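Local coordinates for protein diacylglycerol lipase (Aspergillus oryzae, PDB 5XK2) that probably hydrolyses mono- and diacylglycerols, releasing fatty acids, as a class 3 lipase of the alpha/beta-hydrolase superfamily, at residues T106-C111 against K186-F191; L166-Y171 against T193-N198; L118-A123 against A156-L161; A177-R182 against N204-P209. All blocks are in the same frame, centred on the assembly; numbering follows the deposited sequence.

Interaction 1: residues T106-C111 against K186-F191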
loop_
_atom_site.group_PDB
_atom_site.type_symbol
_atom_site.label_atom_id
_atom_site.label_comp_id
_atom_site.label_asym_id
_atom_site.label_seq_id
_atom_site.Cartn_x
_atom_site.Cartn_y
_atom_site.Cartn_z
ATOM N N THR A 106 -9.038 13.168 17.893
ATOM C CA THR A 106 -8.470 13.788 19.093
ATOM C C THR A 106 -8.835 15.274 19.111
ATOM O O THR A 106 -9.213 15.825 18.084
ATOM C CB THR A 106 -6.936 13.585 19.120
ATOM O OG1 THR A 106 -6.414 13.881 20.418
ATOM C CG2 THR A 106 -6.240 14.461 18.067
ATOM N N ASP A 107 -8.736 15.919 20.274
ATOM C CA ASP A 107 -9.031 17.346 20.390
ATOM C C ASP A 107 -7.746 18.161 20.199
ATOM O O ASP A 107 -6.861 18.127 21.053
ATOM C CB ASP A 107 -9.650 17.632 21.779
ATOM C CG ASP A 107 -10.092 19.082 21.966
ATOM O OD1 ASP A 107 -9.744 19.967 21.159
ATOM O OD2 ASP A 107 -10.813 19.345 22.959
ATOM N N PRO A 108 -7.604 18.848 19.050
ATOM C CA PRO A 108 -6.442 19.684 18.736
ATOM C C PRO A 108 -6.402 21.030 19.453
ATOM O O PRO A 108 -5.425 21.755 19.271
ATOM C CB PRO A 108 -6.550 19.870 17.221
ATOM C CG PRO A 108 -8.020 19.924 16.996
ATOM C CD PRO A 108 -8.616 18.923 17.974
ATOM N N GLY A 109 -7.477 21.423 20.132
ATOM C CA GLY A 109 -7.494 22.684 20.856
ATOM C C GLY A 109 -7.610 23.878 19.926
ATOM O O GLY A 109 -7.059 24.948 20.206
ATOM N N LEU A 110 -8.259 23.676 18.780
ATOM C CA LEU A 110 -8.383 24.748 17.796
ATOM C C LEU A 110 -9.688 25.526 17.756
ATOM O O LEU A 110 -9.699 26.670 17.319
ATOM C CB LEU A 110 -8.159 24.171 16.396
ATOM C CG LEU A 110 -6.803 23.501 16.180
ATOM C CD1 LEU A 110 -6.703 22.925 14.776
ATOM C CD2 LEU A 110 -5.677 24.498 16.455
ATOM N N CYS A 111 -10.767 24.930 18.253
ATOM C CA CYS A 111 -12.094 25.537 18.159
ATOM C C CYS A 111 -13.125 24.667 18.862
ATOM O O CYS A 111 -12.858 23.506 19.199
ATOM C CB CYS A 111 -12.513 25.787 16.692
ATOM S SG CYS A 111 -12.126 24.498 15.440
ATOM N N LYS A 186 -16.847 17.785 11.413
ATOM C CA LYS A 186 -17.510 18.890 10.709
ATOM C C LYS A 186 -17.158 20.271 11.302
ATOM O O LYS A 186 -16.813 21.176 10.545
ATOM C CB LYS A 186 -19.050 18.696 10.649
ATOM C CG LYS A 186 -19.687 19.522 9.514
ATOM C CD LYS A 186 -21.158 19.150 9.255
ATOM C CE LYS A 186 -21.629 19.686 7.901
ATOM N NZ LYS A 186 -22.966 19.144 7.508
ATOM N N PRO A 187 -17.229 20.452 12.644
ATOM C CA PRO A 187 -16.865 21.777 13.177
ATOM C C PRO A 187 -15.445 22.207 12.796
ATOM O O PRO A 187 -15.240 23.373 12.441
ATOM C CB PRO A 187 -16.981 21.587 14.704
ATOM C CG PRO A 187 -17.963 20.500 14.861
ATOM C CD PRO A 187 -17.759 19.567 13.703
ATOM N N LEU A 188 -14.490 21.285 12.823
ATOM C CA LEU A 188 -13.120 21.661 12.455
ATOM C C LEU A 188 -13.010 21.950 10.963
ATOM O O LEU A 188 -12.316 22.881 10.548
ATOM C CB LEU A 188 -12.124 20.576 12.859
ATOM C CG LEU A 188 -10.667 20.882 12.496
ATOM C CD1 LEU A 188 -10.234 22.238 13.085
ATOM C CD2 LEU A 188 -9.708 19.761 12.971
ATOM N N ALA A 189 -13.691 21.160 10.141
ATOM C CA ALA A 189 -13.625 21.437 8.704
ATOM C C ALA A 189 -14.239 22.792 8.381
ATOM O O ALA A 189 -13.714 23.510 7.543
ATOM C CB ALA A 189 -14.313 20.348 7.906
ATOM N N GLU A 190 -15.325 23.165 9.066
ATOM C CA GLU A 190 -15.913 24.494 8.840
ATOM C C GLU A 190 -14.968 25.599 9.298
ATOM O O GLU A 190 -14.813 26.621 8.632
ATOM C CB GLU A 190 -17.272 24.631 9.561
ATOM C CG GLU A 190 -18.289 23.589 9.065
ATOM C CD GLU A 190 -19.649 23.691 9.749
ATOM O OE1 GLU A 190 -19.914 24.718 10.411
ATOM O OE2 GLU A 190 -20.436 22.730 9.608
ATOM N N PHE A 191 -14.327 25.392 10.442
ATOM C CA PHE A 191 -13.352 26.360 10.936
ATOM C C PHE A 191 -12.206 26.580 9.943
ATOM O O PHE A 191 -11.879 27.726 9.609
ATOM C CB PHE A 191 -12.809 25.888 12.290
ATOM C CG PHE A 191 -11.804 26.821 12.909
ATOM C CD1 PHE A 191 -12.188 28.059 13.397
ATOM C CD2 PHE A 191 -10.478 26.444 13.022
ATOM C CE1 PHE A 191 -11.254 28.913 13.987
ATOM C CE2 PHE A 191 -9.537 27.295 13.600
ATOM C CZ PHE A 191 -9.922 28.526 14.078
#

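Interaction 2: residues L166-Y171 against T193-N198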
loop_
_atom_site.group_PDB
_atom_site.type_symbol
_atom_site.label_atom_id
_atom_site.label_comp_id
_atom_site.label_asym_id
_atom_site.label_seq_id
_atom_site.Cartn_x
_atom_site.Cartn_y
_atom_site.Cartn_z
ATOM N N LEU A 166 -1.215 26.854 12.597
ATOM C CA LEU A 166 -0.399 28.032 12.380
ATOM C C LEU A 166 -1.234 29.301 12.249
ATOM O O LEU A 166 -0.869 30.344 12.785
ATOM C CB LEU A 166 0.495 27.841 11.143
ATOM C CG LEU A 166 1.628 26.844 11.379
ATOM C CD1 LEU A 166 2.352 26.557 10.051
ATOM C CD2 LEU A 166 2.653 27.372 12.408
ATOM N N ARG A 167 -2.369 29.224 11.553
ATOM C CA ARG A 167 -3.211 30.394 11.402
ATOM C C ARG A 167 -3.761 30.884 12.733
ATOM O O ARG A 167 -3.884 32.087 12.923
ATOM C CB ARG A 167 -4.381 30.101 10.452
ATOM C CG ARG A 167 -3.943 29.948 9.000
ATOM C CD ARG A 167 -5.039 29.156 8.279
ATOM N NE ARG A 167 -4.663 28.891 6.895
ATOM C CZ ARG A 167 -5.336 28.063 6.108
ATOM N NH1 ARG A 167 -6.364 27.376 6.597
ATOM N NH2 ARG A 167 -4.953 27.894 4.850
ATOM N N THR A 168 -4.069 29.967 13.644
ATOM C CA THR A 168 -4.573 30.393 14.961
ATOM C C THR A 168 -3.465 31.083 15.758
ATOM O O THR A 168 -3.724 31.738 16.762
ATOM C CB THR A 168 -5.150 29.227 15.795
ATOM O OG1 THR A 168 -4.118 28.319 16.229
ATOM C CG2 THR A 168 -6.216 28.462 15.009
ATOM N N LYS A 169 -2.225 30.875 15.326
ATOM C CA LYS A 169 -1.046 31.493 15.931
ATOM C C LYS A 169 -0.567 32.744 15.184
ATOM O O LYS A 169 0.559 33.198 15.389
ATOM C CB LYS A 169 0.063 30.451 16.054
ATOM C CG LYS A 169 -0.283 29.293 16.985
ATOM C CD LYS A 169 0.822 28.234 16.945
ATOM C CE LYS A 169 0.468 26.967 17.702
ATOM N NZ LYS A 169 -0.487 27.170 18.814
ATOM N N ASN A 170 -1.394 33.229 14.263
ATOM C CA ASN A 170 -1.197 34.456 13.468
ATOM C C ASN A 170 -0.320 34.302 12.233
ATOM O O ASN A 170 -0.049 35.301 11.559
ATOM C CB ASN A 170 -0.619 35.634 14.290
ATOM C CG ASN A 170 -1.374 35.890 15.575
ATOM O OD1 ASN A 170 -0.763 36.061 16.624
ATOM N ND2 ASN A 170 -2.701 35.926 15.505
ATOM N N TYR A 171 0.164 33.093 11.939
ATOM C CA TYR A 171 0.927 32.902 10.706
ATOM C C TYR A 171 -0.068 32.795 9.557
ATOM O O TYR A 171 -0.986 31.984 9.629
ATOM C CB TYR A 171 1.807 31.635 10.779
ATOM C CG TYR A 171 2.789 31.635 11.924
ATOM C CD1 TYR A 171 4.064 32.207 11.788
ATOM C CD2 TYR A 171 2.448 31.076 13.154
ATOM C CE1 TYR A 171 4.961 32.217 12.861
ATOM C CE2 TYR A 171 3.328 31.090 14.220
ATOM C CZ TYR A 171 4.584 31.661 14.071
ATOM O OH TYR A 171 5.434 31.666 15.152
ATOM N N THR A 193 -12.035 25.808 6.710
ATOM C CA THR A 193 -12.591 26.356 5.478
ATOM C C THR A 193 -12.743 27.873 5.562
ATOM O O THR A 193 -12.372 28.610 4.650
ATOM C CB THR A 193 -13.965 25.690 5.190
ATOM O OG1 THR A 193 -13.740 24.303 4.920
ATOM C CG2 THR A 193 -14.699 26.349 4.003
ATOM N N ASN A 194 -13.300 28.351 6.674
ATOM C CA ASN A 194 -13.553 29.772 6.767
ATOM C C ASN A 194 -12.324 30.594 7.158
ATOM O O ASN A 194 -12.373 31.821 7.146
ATOM C CB ASN A 194 -14.717 30.010 7.725
ATOM C CG ASN A 194 -16.039 29.650 7.073
ATOM O OD1 ASN A 194 -16.374 30.211 6.048
ATOM N ND2 ASN A 194 -16.766 28.706 7.647
ATOM N N GLN A 195 -11.198 29.932 7.411
ATOM C CA GLN A 195 -9.925 30.655 7.482
ATOM C C GLN A 195 -9.490 31.148 6.103
ATOM O O GLN A 195 -8.697 32.093 5.982
ATOM C CB GLN A 195 -8.822 29.761 8.067
ATOM C CG GLN A 195 -8.998 29.418 9.535
ATOM C CD GLN A 195 -7.939 28.429 10.018
ATOM O OE1 GLN A 195 -7.551 27.505 9.296
ATOM N NE2 GLN A 195 -7.471 28.627 11.247
ATOM N N GLY A 196 -9.984 30.488 5.056
ATOM C CA GLY A 196 -9.609 30.834 3.701
ATOM C C GLY A 196 -8.211 30.378 3.318
ATOM O O GLY A 196 -7.507 29.759 4.127
ATOM N N ASN A 197 -7.821 30.712 2.093
ATOM C CA ASN A 197 -6.488 30.367 1.559
ATOM C C ASN A 197 -6.233 28.870 1.615
ATOM O O ASN A 197 -5.129 28.442 1.959
ATOM C CB ASN A 197 -5.377 31.101 2.326
ATOM C CG ASN A 197 -5.513 32.620 2.279
ATOM O OD1 ASN A 197 -5.492 33.286 3.324
ATOM N ND2 ASN A 197 -5.656 33.166 1.087
ATOM N N ASN A 198 -7.256 28.092 1.270
ATOM C CA ASN A 198 -7.178 26.632 1.202
ATOM C C ASN A 198 -7.265 26.123 -0.217
ATOM O O ASN A 198 -8.265 26.368 -0.905
ATOM C CB ASN A 198 -8.304 25.998 2.000
ATOM C CG ASN A 198 -8.280 26.413 3.460
ATOM O OD1 ASN A 198 -7.266 26.268 4.123
ATOM N ND2 ASN A 198 -9.400 26.937 3.955
#

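Interaction 3: residues L118-A123 against A156-L161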
loop_
_atom_site.group_PDB
_atom_site.type_symbol
_atom_site.label_atom_id
_atom_site.label_comp_id
_atom_site.label_asym_id
_atom_site.label_seq_id
_atom_site.Cartn_x
_atom_site.Cartn_y
_atom_site.Cartn_z
ATOM N N LEU A 118 -6.219 11.613 14.797
ATOM C CA LEU A 118 -5.154 11.537 15.797
ATOM C C LEU A 118 -3.769 11.360 15.184
ATOM O O LEU A 118 -2.808 12.026 15.590
ATOM C CB LEU A 118 -5.423 10.384 16.771
ATOM C CG LEU A 118 -4.279 10.107 17.761
ATOM C CD1 LEU A 118 -4.079 11.261 18.715
ATOM C CD2 LEU A 118 -4.552 8.816 18.511
ATOM N N GLY A 119 -3.667 10.474 14.201
ATOM C CA GLY A 119 -2.371 10.190 13.602
ATOM C C GLY A 119 -1.748 11.425 12.975
ATOM O O GLY A 119 -0.563 11.729 13.187
ATOM N N PHE A 120 -2.533 12.135 12.173
ATOM C CA PHE A 120 -2.014 13.307 11.467
ATOM C C PHE A 120 -1.737 14.449 12.441
ATOM O O PHE A 120 -0.751 15.191 12.286
ATOM C CB PHE A 120 -2.998 13.776 10.391
ATOM C CG PHE A 120 -3.241 12.776 9.302
ATOM C CD1 PHE A 120 -2.178 12.145 8.658
ATOM C CD2 PHE A 120 -4.533 12.478 8.906
ATOM C CE1 PHE A 120 -2.424 11.217 7.641
ATOM C CE2 PHE A 120 -4.784 11.564 7.899
ATOM C CZ PHE A 120 -3.725 10.925 7.271
ATOM N N TRP A 121 -2.595 14.595 13.449
ATOM C CA TRP A 121 -2.383 15.660 14.427
ATOM C C TRP A 121 -1.104 15.371 15.214
ATOM O O TRP A 121 -0.314 16.270 15.475
ATOM C CB TRP A 121 -3.578 15.798 15.381
ATOM C CG TRP A 121 -3.373 16.921 16.393
ATOM C CD1 TRP A 121 -3.172 16.791 17.738
ATOM C CD2 TRP A 121 -3.331 18.325 16.116
ATOM N NE1 TRP A 121 -3.026 18.040 18.317
ATOM C CE2 TRP A 121 -3.119 18.992 17.340
ATOM C CE3 TRP A 121 -3.473 19.086 14.949
ATOM C CZ2 TRP A 121 -3.028 20.383 17.423
ATOM C CZ3 TRP A 121 -3.385 20.464 15.033
ATOM C CH2 TRP A 121 -3.168 21.102 16.263
ATOM N N THR A 122 -0.911 14.107 15.577
ATOM C CA THR A 122 0.313 13.688 16.277
ATOM C C THR A 122 1.569 13.988 15.447
ATOM O O THR A 122 2.561 14.514 15.977
ATOM C CB THR A 122 0.257 12.191 16.630
ATOM O OG1 THR A 122 -0.841 11.969 17.531
ATOM C CG2 THR A 122 1.566 11.745 17.298
ATOM N N ALA A 123 1.504 13.695 14.151
ATOM C CA ALA A 123 2.631 13.945 13.258
ATOM C C ALA A 123 3.020 15.426 13.269
ATOM O O ALA A 123 4.200 15.766 13.349
ATOM C CB ALA A 123 2.300 13.487 11.845
ATOM N N ALA A 156 -0.135 15.794 2.737
ATOM C CA ALA A 156 -1.133 16.855 2.549
ATOM C C ALA A 156 -2.111 16.909 3.724
ATOM O O ALA A 156 -2.626 17.973 4.050
ATOM C CB ALA A 156 -1.896 16.639 1.254
ATOM N N ALA A 157 -2.376 15.763 4.339
ATOM C CA ALA A 157 -3.213 15.743 5.539
ATOM C C ALA A 157 -2.506 16.462 6.691
ATOM O O ALA A 157 -3.086 17.295 7.395
ATOM C CB ALA A 157 -3.541 14.312 5.915
ATOM N N ILE A 158 -1.235 16.145 6.880
ATOM C CA ILE A 158 -0.467 16.815 7.931
ATOM C C ILE A 158 -0.429 18.302 7.650
ATOM O O ILE A 158 -0.653 19.113 8.552
ATOM C CB ILE A 158 0.961 16.226 8.038
ATOM C CG1 ILE A 158 0.865 14.743 8.420
ATOM C CG2 ILE A 158 1.792 17.008 9.065
ATOM C CD1 ILE A 158 2.172 13.963 8.243
ATOM N N ALA A 159 -0.205 18.666 6.388
ATOM C CA ALA A 159 -0.177 20.076 6.025
ATOM C C ALA A 159 -1.485 20.775 6.367
ATOM O O ALA A 159 -1.464 21.929 6.792
ATOM C CB ALA A 159 0.123 20.237 4.534
ATOM N N SER A 160 -2.613 20.093 6.143
ATOM C CA SER A 160 -3.936 20.677 6.417
ATOM C C SER A 160 -4.063 21.107 7.887
ATOM O O SER A 160 -4.502 22.229 8.187
ATOM C CB SER A 160 -5.052 19.676 6.078
ATOM O OG SER A 160 -5.045 19.391 4.688
ATOM N N LEU A 161 -3.669 20.206 8.785
ATOM C CA LEU A 161 -3.769 20.502 10.212
ATOM C C LEU A 161 -2.702 21.510 10.646
ATOM O O LEU A 161 -2.962 22.357 11.490
ATOM C CB LEU A 161 -3.660 19.225 11.034
ATOM C CG LEU A 161 -4.807 18.232 10.842
ATOM C CD1 LEU A 161 -4.488 16.943 11.590
ATOM C CD2 LEU A 161 -6.147 18.820 11.341
#

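Interaction 4: residues A177-R182 against N204-P209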
loop_
_atom_site.group_PDB
_atom_site.type_symbol
_atom_site.label_atom_id
_atom_site.label_comp_id
_atom_site.label_asym_id
_atom_site.label_seq_id
_atom_site.Cartn_x
_atom_site.Cartn_y
_atom_site.Cartn_z
ATOM N N ALA A 177 -2.931 21.398 -0.494
ATOM C CA ALA A 177 -3.044 20.024 -0.016
ATOM C C ALA A 177 -3.422 19.114 -1.166
ATOM O O ALA A 177 -4.594 18.919 -1.457
ATOM C CB ALA A 177 -4.087 19.956 1.093
ATOM N N TYR A 178 -2.422 18.475 -1.753
ATOM C CA TYR A 178 -2.658 17.690 -2.967
ATOM C C TYR A 178 -2.986 16.267 -2.570
ATOM O O TYR A 178 -2.173 15.624 -1.933
ATOM C CB TYR A 178 -1.416 17.718 -3.866
ATOM C CG TYR A 178 -1.052 19.099 -4.366
ATOM C CD1 TYR A 178 -1.613 19.595 -5.547
ATOM C CD2 TYR A 178 -0.143 19.905 -3.667
ATOM C CE1 TYR A 178 -1.295 20.873 -6.021
ATOM C CE2 TYR A 178 0.193 21.170 -4.137
ATOM C CZ TYR A 178 -0.391 21.652 -5.307
ATOM O OH TYR A 178 -0.047 22.913 -5.760
ATOM N N ALA A 179 -4.171 15.781 -2.941
ATOM C CA ALA A 179 -4.541 14.376 -2.715
ATOM C C ALA A 179 -4.698 14.054 -1.237
ATOM O O ALA A 179 -4.384 12.956 -0.799
ATOM C CB ALA A 179 -3.493 13.417 -3.339
ATOM N N ALA A 180 -5.201 15.010 -0.466
ATOM C CA ALA A 180 -5.275 14.832 0.977
ATOM C C ALA A 180 -6.414 13.923 1.406
ATOM O O ALA A 180 -7.550 14.069 0.936
ATOM C CB ALA A 180 -5.449 16.196 1.664
ATOM N N PRO A 181 -6.124 13.022 2.339
ATOM C CA PRO A 181 -7.149 12.405 3.190
ATOM C C PRO A 181 -7.947 13.459 3.957
ATOM O O PRO A 181 -7.475 14.578 4.132
ATOM C CB PRO A 181 -6.337 11.575 4.190
ATOM C CG PRO A 181 -4.988 11.367 3.549
ATOM C CD PRO A 181 -4.753 12.576 2.668
ATOM N N ARG A 182 -9.127 13.083 4.447
ATOM C CA ARG A 182 -9.838 13.909 5.436
ATOM C C ARG A 182 -9.040 13.978 6.746
ATOM O O ARG A 182 -8.316 13.022 7.085
ATOM C CB ARG A 182 -11.223 13.341 5.710
ATOM C CG ARG A 182 -12.124 13.345 4.492
ATOM C CD ARG A 182 -13.532 12.903 4.856
ATOM N NE ARG A 182 -14.407 12.948 3.676
ATOM C CZ ARG A 182 -14.745 11.896 2.938
ATOM N NH1 ARG A 182 -14.298 10.674 3.246
ATOM N NH2 ARG A 182 -15.553 12.064 1.882
ATOM N N ASN A 204 -9.622 12.630 -10.220
ATOM C CA ASN A 204 -10.474 11.528 -10.683
ATOM C C ASN A 204 -10.939 10.662 -9.514
ATOM O O ASN A 204 -11.503 11.186 -8.540
ATOM C CB ASN A 204 -9.739 10.708 -11.759
ATOM C CG ASN A 204 -9.608 11.485 -13.063
ATOM O OD1 ASN A 204 -10.485 12.283 -13.395
ATOM N ND2 ASN A 204 -8.520 11.252 -13.798
ATOM N N ASP A 205 -10.710 9.355 -9.616
ATOM C CA ASP A 205 -11.196 8.366 -8.647
ATOM C C ASP A 205 -10.164 8.011 -7.575
ATOM O O ASP A 205 -10.194 6.914 -7.018
ATOM C CB ASP A 205 -11.721 7.101 -9.350
ATOM C CG ASP A 205 -10.709 6.446 -10.262
ATOM O OD1 ASP A 205 -9.617 7.005 -10.488
ATOM O OD2 ASP A 205 -11.040 5.349 -10.781
ATOM N N ASP A 206 -9.193 8.885 -7.349
ATOM C CA ASP A 206 -8.183 8.627 -6.299
ATOM C C ASP A 206 -8.863 8.147 -4.998
ATOM O O ASP A 206 -9.772 8.787 -4.501
ATOM C CB ASP A 206 -7.401 9.927 -6.073
ATOM C CG ASP A 206 -6.343 9.819 -4.983
ATOM O OD1 ASP A 206 -6.147 8.728 -4.401
ATOM O OD2 ASP A 206 -5.694 10.862 -4.735
ATOM N N PRO A 207 -8.478 6.961 -4.492
ATOM C CA PRO A 207 -9.161 6.466 -3.285
ATOM C C PRO A 207 -8.796 7.192 -1.982
ATOM O O PRO A 207 -9.574 7.162 -1.018
ATOM C CB PRO A 207 -8.720 5.001 -3.205
ATOM C CG PRO A 207 -7.386 4.966 -3.887
ATOM C CD PRO A 207 -7.507 5.985 -5.031
ATOM N N VAL A 208 -7.614 7.798 -1.933
ATOM C CA VAL A 208 -7.109 8.304 -0.659
ATOM C C VAL A 208 -7.955 9.451 -0.073
ATOM O O VAL A 208 -8.218 9.432 1.126
ATOM C CB VAL A 208 -5.615 8.686 -0.794
ATOM C CG1 VAL A 208 -5.082 9.301 0.510
ATOM C CG2 VAL A 208 -4.798 7.406 -1.135
ATOM N N PRO A 209 -8.429 10.412 -0.894
ATOM C CA PRO A 209 -9.298 11.466 -0.342
ATOM C C PRO A 209 -10.656 10.966 0.154
ATOM O O PRO A 209 -11.462 11.788 0.588
ATOM C CB PRO A 209 -9.451 12.458 -1.510
ATOM C CG PRO A 209 -8.177 12.275 -2.287
ATOM C CD PRO A 209 -7.991 10.768 -2.256
#

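Interaction 1: residues T106-C111 against K186-F191
C111 lays its sulfur and its CB against the phenyl ring of F191, and the packing is tightest there. The bond from CA to CB of F191 points toward the loop, and chi1 of -179° sets CG anti to the backbone N, where C111 SG comes within 3.5 Å of F191 CG. The sulfur stands obliquely to the ring, 34° off the normal from the centroid. CB of the same cysteine takes the more central place: it sits over one face, 14° off the normal and 4.1 Å from the ring centroid, a CH-pi contact. The sulfur lies towards F191 CB, while the carbonyl O of L110 is over the far end of the same face, 3.7 Å from F191 CZ. L188, one turn earlier, offers CD1 to the same sulfur at 3.8 Å, and SG is also tied to C114 by a disulfide, which restrains it.

Packing slackens towards the start of the loop. L110 CD1 meets L188 CD1 at 4.0 Å, the two side chains crossing obliquely, and P108 CG reaches L188 CD2 only at 4.4 Å. Beyond them D107 and G109 are exposed; there the chain is braced locally by an Asx turn, G109 N donating to D107 OD1 (2.9 Å). L188, buried, also rests on L161 of helix 154-168, so the inner side of the contact faces the protein and the turn faces solvent. The arrangement is a Cys sulfur-aromatic contact that packs the loop of a two-stranded antiparallel hairpin (105-106, 116-117), which carries the C111-C114 disulfide, on helix 186-195 of the alpha/beta-hydrolase fold.

Interaction 2: residues L166-Y171 against T193-N198
R167 reaches from the last turn of helix 154-168 to the C-terminal end of helix 186-195, where its guanidinium makes the hydrogen bonds of the contact. NH1 donates to Q195 OE1 at 3.0 Å with a nearly straight N-H...O angle of 166°. NH1 and NH2 also converge on a single acceptor, N198 OD1, each at 2.9 Å; NH1 arrives in the amide plane on a lone pair, whereas NH2 comes from above that plane. All three bonds lie close to the guanidinium plane, although the amide of Q195 stands almost perpendicular to it (84°).

Close polar approaches without bonding geometry form a second group. G196 O lies 3.1 Å above one face of the guanidinium, offset toward the rim, and N197 O is 2.9 Å from R167 NH2 at a poor angle.

Van der Waals contact follows the stem of the arginine: its CD lies 3.5 Å from CD of Q195, and its chain runs extended from CG to NE. T168 adds CG2 against Q195 NE2 at 4.0 Å, while its OG1 bonds back to D165 O.

Beyond the segments, Q195 NE2 binds A164 O and N198 ND2 binds I192 O. Two side-chain amide oxygens thus accept the three bonds within the contact and A173 O takes R167 NE; the nearby carbonyls of the turn after helix 186-195 would probably add a favourable electrostatic term.

Interaction 3: residues L118-A123 against A156-L161
Two helices of the alpha/beta-hydrolase fold meet here, F120 and W121 of helix 118-138 packing on A157, I158 and L161 of helix 154-168, the helix that follows the probable nucleophile elbow. The axes of the two short segments approach to 8.7 Å and cross at -70°, too steep for the helices to run along one another, and contact is confined to a few side chains.

F120 and A157 give the most regular geometry. CB of A157 stands over the centre of the phenyl ring, 3.4 Å from its centroid and 3° off the normal, so that the six ring carbons are nearly equidistant from the methyl group: a CH-pi contact. I158 comes to the same ring obliquely, CG1 near F120 CD1, and its CD1 continues to A123 CB at 3.6 Å. L161 serves both aromatic residues. Its CD1 packs at 3.7 Å on F120 CB and at 3.5 Å on the backbone N of W121. The bond from CA to CB of W121 points away from the other helix; chi1 of -179° sets CG anti to the backbone N, and the six-membered part of the indole returns to meet L161 CB at its edge, 3.9 Å from W121 CE3.

The touching residues are all buried and the interface is apolar. Turned away from helix 118-138, A159 and S160 rest on L175 of strand 173-178, while I158 reaches F88 of strand 83-89 as well as A123. F120 meets W97 of helix 94-98. Both helices reach the sheet at T71, so helix 118-138 lies beside helix 154-168, which also rests on strands 83-89 and 173-178.

Interaction 4: residues A177-R182 against N204-P209
The guanidinium of R182 has P209 O over one face, 4.0 Å above its centre, too far to bond; its own hydrogen bond runs from NH1 to P212 O. The R182 chain, extended from CG to NE, carries the group across to this position. D206 presents the other flat group: its OD2 lies 3.6 Å from A179 CB, and its OD1 accepts from V208 N at 3.0 Å, met 55° out of the carboxylate plane. That bond closes an Asx turn (N-H...O angle 162°). OD2 is also bound by Y271 OH and H268 ND1, consistent with D206 being the acid of a Ser-His-Asp triad with S153.

Between these polar ends the segments touch through two prolines, V208 and backbone atoms. P181 and V208 lie side by side, pointing the same way, with P181 CG 3.7 Å from V208 CG1. V208 CG1 is anti to the backbone N (chi1 177°), which turns that branch to the proline. P209 CA makes a CA-H...O contact with A180 O at 3.4 Å, and the P209 ring packs CB on the same oxygen.

A177-R182 leaves the end of strand 173-178, and N204-P209 leaves that of strand 198-203. The contact therefore joins two loops at the C-terminal ends of neighbouring parallel strands. A180 packs on A156 and P181 on A157 of helix 154-168.

All four contacts lie in one class 3 lipase region, on the loop after strand 105-106, helix 118-138, helix 154-168, strand 173-178, helix 186-195 and the loop after strand 198-203. Interaction 3 falls in sequence between the two segments of interaction 1 and precedes interactions 2 and 4; interactions 1, 2 and 4 cross one another. Interactions 1 and 2 share helix 186-195, centres about 12 Å apart, and touch where F191 meets T168. Interactions 2 and 3 share helix 154-168. Interactions 3 and 4, centres about 14 Å apart, meet at A156 and A180. Interactions 2 and 4 have the most distant centres, about 21 Å. Helix 154-168 thus connects outer helix packing to loops around the probable catalytic acid.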